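Local coordinates for xylose isomerase domain protein (Alicyclobacillus acidocaldarius subsp. acidocaldarius, PDB 3U0H) that probably acts as an isomerase, being a TIM-barrel protein of the xylose isomerase-like family, with no established substrate, at residues Met4-His9 and Arg271-Ile276; Leu66-Asn71 and Arg99-Phe104; Asp208-Pro213 and Lys220-Gly225. All blocks are in the same frame, centred on the assembly; numbering follows the deposited sequence.

Contact 1: Met4-His9 and Arg271-Ile276; sequences MEPCLH and RLEKLI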
loop_
_atom_site.group_PDB
_atom_site.type_symbol
_atom_site.label_atom_id
_atom_site.label_comp_id
_atom_site.label_asym_id
_atom_site.label_seq_id
_atom_site.Cartn_x
_atom_site.Cartn_y
_atom_site.Cartn_z
HETATM N N MSE A 4 -19.996 27.252 -0.424
HETATM C CA MSE A 4 -19.912 27.164 -1.911
HETATM C C MSE A 4 -19.789 28.534 -2.528
HETATM O O MSE A 4 -20.631 29.368 -2.236
HETATM C CB MSE A 4 -21.201 26.637 -2.504
HETATM C CG MSE A 4 -21.283 25.178 -2.577
HETATM SE SE MSE A 4 -22.880 24.670 -3.556
HETATM C CE MSE A 4 -22.444 22.901 -3.301
ATOM N N GLU A 5 -18.823 28.743 -3.426
ATOM C CA GLU A 5 -18.623 30.052 -4.020
ATOM C C GLU A 5 -18.402 30.075 -5.495
ATOM O O GLU A 5 -17.904 29.127 -6.062
ATOM C CB GLU A 5 -17.399 30.690 -3.460
ATOM C CG GLU A 5 -17.652 31.337 -2.146
ATOM C CD GLU A 5 -16.478 32.184 -1.803
ATOM O OE1 GLU A 5 -16.399 33.277 -2.423
ATOM O OE2 GLU A 5 -15.640 31.713 -0.987
ATOM N N PRO A 6 -18.702 31.220 -6.117
ATOM C CA PRO A 6 -18.533 31.353 -7.540
ATOM C C PRO A 6 -17.064 31.466 -7.826
ATOM O O PRO A 6 -16.328 32.022 -7.017
ATOM C CB PRO A 6 -19.260 32.646 -7.863
ATOM C CG PRO A 6 -20.193 32.847 -6.722
ATOM C CD PRO A 6 -19.423 32.362 -5.542
ATOM N N CYS A 7 -16.651 30.918 -8.957
ATOM C CA CYS A 7 -15.258 30.865 -9.353
ATOM C C CYS A 7 -15.201 31.284 -10.811
ATOM O O CYS A 7 -15.993 30.842 -11.632
ATOM C CB CYS A 7 -14.696 29.446 -9.191
ATOM S SG CYS A 7 -12.965 29.295 -9.819
ATOM N N LEU A 8 -14.265 32.140 -11.153
ATOM C CA LEU A 8 -14.157 32.607 -12.535
ATOM C C LEU A 8 -13.385 31.576 -13.367
ATOM O O LEU A 8 -12.443 30.931 -12.900
ATOM C CB LEU A 8 -13.485 33.960 -12.572
ATOM C CG LEU A 8 -13.507 34.662 -13.933
ATOM C CD1 LEU A 8 -14.909 35.149 -14.308
ATOM C CD2 LEU A 8 -12.506 35.804 -13.914
ATOM N N HIS A 9 -13.846 31.392 -14.588
ATOM C CA HIS A 9 -13.210 30.504 -15.528
ATOM C C HIS A 9 -12.832 31.209 -16.846
ATOM O O HIS A 9 -13.600 32.001 -17.364
ATOM C CB HIS A 9 -14.178 29.407 -15.845
ATOM C CG HIS A 9 -13.540 28.265 -16.503
ATOM N ND1 HIS A 9 -13.457 28.170 -17.828
ATOM C CD2 HIS A 9 -12.912 27.146 -15.980
ATOM C CE1 HIS A 9 -12.784 27.019 -18.146
ATOM N NE2 HIS A 9 -12.463 26.402 -17.021
ATOM N N ARG A 271 -25.559 35.671 -10.804
ATOM C CA ARG A 271 -26.423 34.552 -11.022
ATOM C C ARG A 271 -26.110 33.347 -10.120
ATOM O O ARG A 271 -27.019 32.683 -9.632
ATOM C CB ARG A 271 -26.366 34.181 -12.467
ATOM C CG ARG A 271 -27.150 35.155 -13.321
ATOM C CD ARG A 271 -27.117 34.658 -14.753
ATOM N NE ARG A 271 -27.871 35.443 -15.724
ATOM C CZ ARG A 271 -28.145 35.008 -16.947
ATOM N NH1 ARG A 271 -27.729 33.800 -17.344
ATOM N NH2 ARG A 271 -28.795 35.793 -17.796
ATOM N N LEU A 272 -24.838 33.086 -9.872
ATOM C CA LEU A 272 -24.457 31.913 -9.069
ATOM C C LEU A 272 -24.651 32.148 -7.579
ATOM O O LEU A 272 -25.045 31.237 -6.884
ATOM C CB LEU A 272 -23.006 31.481 -9.346
ATOM C CG LEU A 272 -22.777 30.917 -10.748
ATOM C CD1 LEU A 272 -21.416 30.256 -10.841
ATOM C CD2 LEU A 272 -23.906 29.966 -11.131
ATOM N N GLU A 273 -24.401 33.351 -7.078
ATOM C CA GLU A 273 -24.687 33.592 -5.659
ATOM C C GLU A 273 -26.150 33.320 -5.407
ATOM O O GLU A 273 -26.471 32.772 -4.397
ATOM C CB GLU A 273 -24.359 34.998 -5.216
ATOM C CG GLU A 273 -22.895 35.337 -5.285
ATOM C CD GLU A 273 -22.676 36.833 -5.373
ATOM O OE1 GLU A 273 -23.633 37.579 -5.695
ATOM O OE2 GLU A 273 -21.529 37.283 -5.131
ATOM N N LYS A 274 -27.024 33.676 -6.350
ATOM C CA LYS A 274 -28.492 33.490 -6.186
ATOM C C LYS A 274 -28.856 32.026 -6.322
ATOM O O LYS A 274 -29.577 31.483 -5.497
ATOM C CB LYS A 274 -29.294 34.345 -7.171
ATOM C CG LYS A 274 -29.157 35.846 -6.899
ATOM C CD LYS A 274 -30.136 36.740 -7.693
ATOM C CE LYS A 274 -29.883 38.261 -7.515
ATOM N NZ LYS A 274 -29.238 38.992 -8.673
ATOM N N LEU A 275 -28.295 31.357 -7.325
ATOM C CA LEU A 275 -28.492 29.910 -7.443
ATOM C C LEU A 275 -28.052 29.182 -6.178
ATOM O O LEU A 275 -28.749 28.310 -5.679
ATOM C CB LEU A 275 -27.769 29.371 -8.661
ATOM C CG LEU A 275 -28.588 29.690 -9.926
ATOM C CD1 LEU A 275 -27.721 29.612 -11.150
ATOM C CD2 LEU A 275 -29.776 28.737 -10.029
ATOM N N ILE A 276 -26.911 29.594 -5.637
ATOM C CA ILE A 276 -26.317 28.920 -4.485
ATOM C C ILE A 276 -27.161 29.136 -3.212
ATOM O O ILE A 276 -27.219 28.256 -2.348
ATOM C CB ILE A 276 -24.836 29.365 -4.277
ATOM C CG1 ILE A 276 -23.933 28.743 -5.378
ATOM C CG2 ILE A 276 -24.327 29.031 -2.848
ATOM C CD1 ILE A 276 -22.612 29.459 -5.552
#
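Met4 and Pro6 meet Leu272, Glu273 and Ile276 in an apolar strand-to-helix contact on the outside of the TIM barrel, where the first strand, 5-8, is backed by the C-terminal helix 261-280. The short strand and helix segments run nearly antiparallel, at 151°, with their axes 8.0 Å apart at the closest point. No hydrogen bond passes between them, so the joint rests on van der Waals packing. Pro6 stands at its centre. Its CB is directed toward the helix, and ring atom CG lies 4.1 Å from Leu272 CB, the two side chains sliding past each other in opposite directions. The same CG is 3.9 Å from CG of Glu273, whose chain crosses the ring at about a right angle. Only the CG methylene of this glutamate rests on the proline; its carboxylate is engaged within the helix, where OE2 forms a salt bridge with Arg269. Ile276, one turn further on, closes the other end. Its CG2 branch, anti to the backbone N, touches Met4 at two points: the carbonyl O at 3.8 Å and CB at 4.0 Å. Its CD1 reaches across to the proline ring, 4.3 Å from Pro6 CD. Met4, present as selenomethionine, offers the helix only its CB and backbone; with CG beside its own backbone N (chi1 -87°) and the chain extended from there, the selenium end leads away from helix 261-280. The Met4 side chain also packs on Leu238 and Tyr239 of helix 231-241. The helix thus touches strand 5-8 and, through Leu272, Ile206 of strand 201-206, while strand 5-8 is hydrogen-bonded to strands 246-249 and 32-33 on its two edges.

Contact 2: Leu66-Asn71 and Arg99-Phe104; sequences LGLPLN and RSVTAF
Leu66 and Val101 pair in parallel register, as do Gly67 and Thr102, and three backbone hydrogen bonds join the end of strand 62-67 to the first half of strand 100-104. Leu66 N donates to Ser100 O at 3.0 Å, Leu66 O receives Thr102 N, and Leu68 N, just past the strand end, reaches Thr102 O at 2.9 Å in a nearly straight bond (167°) lying in the carbonyl plane. Leu66 O also takes a CA-H...O contact from Val101 CA at 3.0 Å. On the face bearing Leu66 and Val101, these two side chains lie side by side and point the same way, with Leu66 CD2 4.0 Å from Val101 CG2. The other branch of the valine, CG1, is anti to the backbone N (chi1 176°) and meets Leu68 CD1 at 3.7 Å. Leu68 comes over this branch at a slant, and its second methyl, CD2, rests 4.1 Å from Ala103 CB. Val101 therefore fills the wedge between two leucines, and an alanine here would probably open a gap beside Leu66 CD2 and Leu68 CD1, leaving both methyls without their valine partners. Thr102 lies on the other face; its OG1 hydrogen-bonds to Asn65 ND2, and Ser100 OG to Asn65 OD1, so that one amide bridges the two hydroxyls. The pairing joins the third and fourth strands of the barrel, and Val101 and Ala103 form backbone hydrogen bonds with Gly139 of strand 137-141. Outside the sheet, Leu66 packs on Cys93 of helix 86-95, while Leu68 touches Val127 and Val101 touches Leu131 of helix 113-131.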
loop_
_atom_site.group_PDB
_atom_site.type_symbol
_atom_site.label_atom_id
_atom_site.label_comp_id
_atom_site.label_asym_id
_atom_site.label_seq_id
_atom_site.Cartn_x
_atom_site.Cartn_y
_atom_site.Cartn_z
ATOM N N LEU A 66 -5.864 22.703 -9.978
ATOM C CA LEU A 66 -4.850 22.450 -10.923
ATOM C C LEU A 66 -5.306 21.400 -11.896
ATOM O O LEU A 66 -5.308 20.179 -11.562
ATOM C CB LEU A 66 -3.591 21.951 -10.200
ATOM C CG LEU A 66 -2.447 21.348 -11.036
ATOM C CD1 LEU A 66 -1.994 22.374 -12.116
ATOM C CD2 LEU A 66 -1.238 20.872 -10.178
ATOM N N GLY A 67 -5.523 21.836 -13.143
ATOM C CA GLY A 67 -5.667 20.926 -14.297
ATOM C C GLY A 67 -4.425 20.073 -14.467
ATOM O O GLY A 67 -3.343 20.596 -14.716
ATOM N N LEU A 68 -4.550 18.757 -14.338
ATOM C CA LEU A 68 -3.361 17.853 -14.331
ATOM C C LEU A 68 -2.326 18.200 -15.383
ATOM O O LEU A 68 -2.599 18.077 -16.552
ATOM C CB LEU A 68 -3.809 16.434 -14.603
ATOM C CG LEU A 68 -2.776 15.315 -14.561
ATOM C CD1 LEU A 68 -2.035 15.318 -13.199
ATOM C CD2 LEU A 68 -3.568 14.008 -14.800
ATOM N N PRO A 69 -1.113 18.603 -14.997
ATOM C CA PRO A 69 -0.210 19.051 -16.098
ATOM C C PRO A 69 0.685 17.941 -16.605
ATOM O O PRO A 69 1.898 17.987 -16.421
ATOM C CB PRO A 69 0.636 20.142 -15.423
ATOM C CG PRO A 69 0.761 19.593 -14.037
ATOM C CD PRO A 69 -0.599 19.008 -13.689
ATOM N N LEU A 70 0.049 16.927 -17.193
ATOM C CA LEU A 70 0.671 15.905 -18.001
ATOM C C LEU A 70 -0.412 15.253 -18.855
ATOM O O LEU A 70 -1.618 15.455 -18.672
ATOM C CB LEU A 70 1.359 14.856 -17.124
ATOM C CG LEU A 70 0.586 14.031 -16.108
ATOM C CD1 LEU A 70 -0.371 12.988 -16.684
ATOM C CD2 LEU A 70 1.491 13.409 -15.020
ATOM N N ASN A 71 0.031 14.403 -19.755
ATOM C CA ASN A 71 -0.823 13.786 -20.709
ATOM C C ASN A 71 -0.807 12.314 -20.315
ATOM O O ASN A 71 0.239 11.648 -20.362
ATOM C CB ASN A 71 -0.236 14.047 -22.103
ATOM C CG ASN A 71 -1.053 13.446 -23.244
ATOM O OD1 ASN A 71 -1.768 12.452 -23.084
ATOM N ND2 ASN A 71 -0.909 14.055 -24.443
ATOM N N ARG A 99 -6.622 22.825 -3.921
ATOM C CA ARG A 99 -6.579 21.522 -3.141
ATOM C C ARG A 99 -6.776 20.241 -3.974
ATOM O O ARG A 99 -6.847 19.143 -3.438
ATOM C CB ARG A 99 -7.655 21.505 -2.044
ATOM C CG ARG A 99 -7.399 22.460 -0.885
ATOM C CD ARG A 99 -6.079 22.132 -0.165
ATOM N NE ARG A 99 -4.989 23.032 -0.591
ATOM C CZ ARG A 99 -4.670 24.198 -0.012
ATOM N NH1 ARG A 99 -5.326 24.646 1.069
ATOM N NH2 ARG A 99 -3.675 24.924 -0.515
ATOM N N SER A 100 -6.869 20.403 -5.281
ATOM C CA SER A 100 -7.420 19.407 -6.197
ATOM C C SER A 100 -6.610 19.453 -7.480
ATOM O O SER A 100 -6.175 20.508 -7.926
ATOM C CB SER A 100 -8.848 19.788 -6.551
ATOM O OG SER A 100 -8.978 21.211 -6.829
ATOM N N VAL A 101 -6.481 18.303 -8.100
ATOM C CA VAL A 101 -5.898 18.167 -9.399
ATOM C C VAL A 101 -6.931 17.391 -10.198
ATOM O O VAL A 101 -7.457 16.392 -9.694
ATOM C CB VAL A 101 -4.575 17.392 -9.320
ATOM C CG1 VAL A 101 -4.017 17.181 -10.684
ATOM C CG2 VAL A 101 -3.604 18.129 -8.419
ATOM N N THR A 102 -7.227 17.805 -11.431
ATOM C CA THR A 102 -8.367 17.198 -12.194
ATOM C C THR A 102 -7.984 16.794 -13.599
ATOM O O THR A 102 -7.001 17.264 -14.161
ATOM C CB THR A 102 -9.586 18.145 -12.255
ATOM O OG1 THR A 102 -9.194 19.374 -12.895
ATOM C CG2 THR A 102 -10.137 18.464 -10.807
ATOM N N ALA A 103 -8.767 15.901 -14.165
ATOM C CA ALA A 103 -8.617 15.501 -15.558
ATOM C C ALA A 103 -9.941 14.919 -16.025
ATOM O O ALA A 103 -10.813 14.582 -15.219
ATOM C CB ALA A 103 -7.502 14.479 -15.671
ATOM N N PHE A 104 -10.152 14.880 -17.338
ATOM C CA PHE A 104 -11.416 14.368 -17.858
ATOM C C PHE A 104 -11.120 13.020 -18.476
ATOM O O PHE A 104 -9.964 12.696 -18.682
ATOM C CB PHE A 104 -12.122 15.333 -18.797
ATOM C CG PHE A 104 -11.489 15.459 -20.170
ATOM C CD1 PHE A 104 -11.876 14.614 -21.204
ATOM C CD2 PHE A 104 -10.507 16.425 -20.417
ATOM C CE1 PHE A 104 -11.321 14.739 -22.458
ATOM C CE2 PHE A 104 -9.914 16.546 -21.668
ATOM C CZ PHE A 104 -10.329 15.712 -22.699
#

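Contact 3: Asp208-Pro213 and Lys220-Gly225; sequences DTRDAP and KRLLPG
Asp208 and Leu222 carry most of the buried surface here, with Gly225 and Arg210 beside them. The backbones of the first two form a single antiparallel hydrogen-bonded pair: Leu222 N donates to Asp208 O at 3.1 Å, and Asp208 N returns a bond to Leu222 O at 3.2 Å. Both donors stand above the plane of the carbonyl they meet, by 41° and 51°, and this single bridge does not extend into a ladder. The CB of Asp208 is directed toward the other segment. It sits 3.5 Å from Leu223 O, and Asp208 OD2 receives a weak hydrogen bond from Gly225 N at 2.9 Å. The other oxygen, OD1, turns back to its own segment and takes Thr209 N on its anti side at 2.9 Å. Gly225 has a positive phi at which a CB would collide with the carbonyl oxygen of Pro224, so the position calls for glycine. Leu222 contributes the apolar part: with CG beside the backbone N (chi1 -71°), its chain continues to CD1, which meets Arg210 CG at 4.1 Å, the two side chains crossing at about a right angle. A water donates to both Asp211 OD2 and Lys220 O, adding a water-mediated link between the segments. Beyond them, OD1 of Asp208 also accepts Ile229 N, and Arg221 forms salt bridges with Asp218 and Asp179. Asp208 thus acts as a buried acceptor for backbone N-H groups from both arms of the loop that follows strand 201-206, and its carboxylate ties the returning chain, weakly at Gly225 and again at Ile229, to the residues that come just after the strand.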
loop_
_atom_site.group_PDB
_atom_site.type_symbol
_atom_site.label_atom_id
_atom_site.label_comp_id
_atom_site.label_asym_id
_atom_site.label_seq_id
_atom_site.Cartn_x
_atom_site.Cartn_y
_atom_site.Cartn_z
ATOM N N ASP A 208 -25.026 25.750 -18.857
ATOM C CA ASP A 208 -26.410 25.496 -19.285
ATOM C C ASP A 208 -26.540 25.106 -20.756
ATOM O O ASP A 208 -25.578 25.125 -21.481
ATOM C CB ASP A 208 -27.297 26.731 -18.997
ATOM C CG ASP A 208 -28.624 26.369 -18.344
ATOM O OD1 ASP A 208 -29.147 25.269 -18.640
ATOM O OD2 ASP A 208 -29.139 27.198 -17.540
ATOM N N THR A 209 -27.748 24.738 -21.170
ATOM C CA THR A 209 -28.070 24.389 -22.555
ATOM C C THR A 209 -29.563 24.338 -22.767
ATOM O O THR A 209 -30.289 23.933 -21.857
ATOM C CB THR A 209 -27.562 22.979 -22.918
ATOM O OG1 THR A 209 -27.553 22.869 -24.330
ATOM C CG2 THR A 209 -28.464 21.862 -22.322
ATOM N N ARG A 210 -30.028 24.652 -23.990
ATOM C CA ARG A 210 -31.476 24.525 -24.328
ATOM C C ARG A 210 -31.776 23.253 -25.065
ATOM O O ARG A 210 -32.930 22.936 -25.328
ATOM C CB ARG A 210 -31.944 25.700 -25.136
ATOM C CG ARG A 210 -31.928 27.004 -24.361
ATOM C CD ARG A 210 -32.658 28.047 -25.202
ATOM N NE ARG A 210 -32.676 29.329 -24.563
ATOM C CZ ARG A 210 -33.347 30.365 -25.005
ATOM N NH1 ARG A 210 -34.100 30.301 -26.111
ATOM N NH2 ARG A 210 -33.274 31.489 -24.326
ATOM N N ASP A 211 -30.727 22.513 -25.374
ATOM C CA ASP A 211 -30.856 21.194 -25.975
ATOM C C ASP A 211 -31.226 20.121 -24.974
ATOM O O ASP A 211 -30.879 20.182 -23.782
ATOM C CB ASP A 211 -29.557 20.814 -26.686
ATOM C CG ASP A 211 -29.097 21.903 -27.636
ATOM O OD1 ASP A 211 -29.923 22.707 -28.079
ATOM O OD2 ASP A 211 -27.910 21.971 -27.925
ATOM N N ALA A 212 -31.960 19.150 -25.488
ATOM C CA ALA A 212 -32.208 17.943 -24.798
ATOM C C ALA A 212 -30.855 17.213 -24.474
ATOM O O ALA A 212 -29.852 17.332 -25.198
ATOM C CB ALA A 212 -33.121 17.069 -25.634
ATOM N N PRO A 213 -30.850 16.417 -23.400
ATOM C CA PRO A 213 -29.672 15.633 -23.042
ATOM C C PRO A 213 -28.980 14.942 -24.211
ATOM O O PRO A 213 -27.734 14.962 -24.278
ATOM C CB PRO A 213 -30.226 14.573 -22.045
ATOM C CG PRO A 213 -31.540 15.127 -21.523
ATOM C CD PRO A 213 -32.040 16.093 -22.568
ATOM N N LYS A 220 -20.398 23.597 -27.234
ATOM C CA LYS A 220 -21.368 24.673 -27.541
ATOM C C LYS A 220 -22.349 24.937 -26.365
ATOM O O LYS A 220 -23.524 24.633 -26.448
ATOM C CB LYS A 220 -22.169 24.311 -28.810
ATOM C CG LYS A 220 -21.274 23.907 -29.952
ATOM C CD LYS A 220 -22.004 23.599 -31.255
ATOM C CE LYS A 220 -21.160 22.687 -32.141
ATOM N NZ LYS A 220 -21.945 22.037 -33.222
ATOM N N ARG A 221 -21.807 25.460 -25.267
ATOM C CA ARG A 221 -22.510 25.658 -24.015
ATOM C C ARG A 221 -22.980 27.114 -23.793
ATOM O O ARG A 221 -22.593 28.053 -24.476
ATOM C CB ARG A 221 -21.602 25.243 -22.824
ATOM C CG ARG A 221 -20.859 23.889 -22.944
ATOM C CD ARG A 221 -20.225 23.466 -21.619
ATOM N NE ARG A 221 -19.540 22.205 -21.775
ATOM C CZ ARG A 221 -18.870 21.591 -20.805
ATOM N NH1 ARG A 221 -18.774 22.159 -19.596
ATOM N NH2 ARG A 221 -18.313 20.408 -21.044
ATOM N N LEU A 222 -23.843 27.285 -22.811
ATOM C CA LEU A 222 -24.448 28.586 -22.520
ATOM C C LEU A 222 -24.059 28.996 -21.081
ATOM O O LEU A 222 -23.530 28.176 -20.285
ATOM C CB LEU A 222 -25.952 28.469 -22.669
ATOM C CG LEU A 222 -26.583 28.305 -24.053
ATOM C CD1 LEU A 222 -28.094 28.495 -23.942
ATOM C CD2 LEU A 222 -26.021 29.288 -25.077
ATOM N N LEU A 223 -24.291 30.266 -20.781
ATOM C CA LEU A 223 -24.057 30.811 -19.466
ATOM C C LEU A 223 -25.009 30.206 -18.493
ATOM O O LEU A 223 -26.192 30.078 -18.823
ATOM C CB LEU A 223 -24.333 32.301 -19.440
ATOM C CG LEU A 223 -23.526 33.156 -20.409
ATOM C CD1 LEU A 223 -23.854 34.649 -20.167
ATOM C CD2 LEU A 223 -22.040 32.823 -20.255
ATOM N N PRO A 224 -24.527 29.895 -17.267
ATOM C CA PRO A 224 -25.450 29.402 -16.229
ATOM C C PRO A 224 -26.745 30.216 -16.199
ATOM O O PRO A 224 -26.699 31.451 -16.147
ATOM C CB PRO A 224 -24.675 29.616 -14.942
ATOM C CG PRO A 224 -23.244 29.609 -15.366
ATOM C CD PRO A 224 -23.223 30.274 -16.699
ATOM N N GLY A 225 -27.882 29.529 -16.282
ATOM C CA GLY A 225 -29.165 30.195 -16.286
ATOM C C GLY A 225 -29.749 30.693 -17.616
ATOM O O GLY A 225 -30.868 31.199 -17.625
HETATM O O HOH W 1 -25.328 22.274 -27.571
#

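From the N terminus, the first strand opens contact 1, which closes only at the C-terminal helix and so encloses both other contacts. Within that span, contact 2 closes first, joining the third and fourth barrel strands and closing a loop that holds helices 76-84 and 86-95. Contact 3 follows in series and pins together a single long loop after the seventh strand. Contacts 1 and 2 reach the same barrel sheet without touching, their nearest atoms about 9 Å apart. Contacts 1 and 3 do meet: Arg271 NH1 lies 2.8 Å from Pro224 O, a probable hydrogen bond, and Leu272 CD2 packs on Pro224 CB, tying the loop to the C-terminal helix.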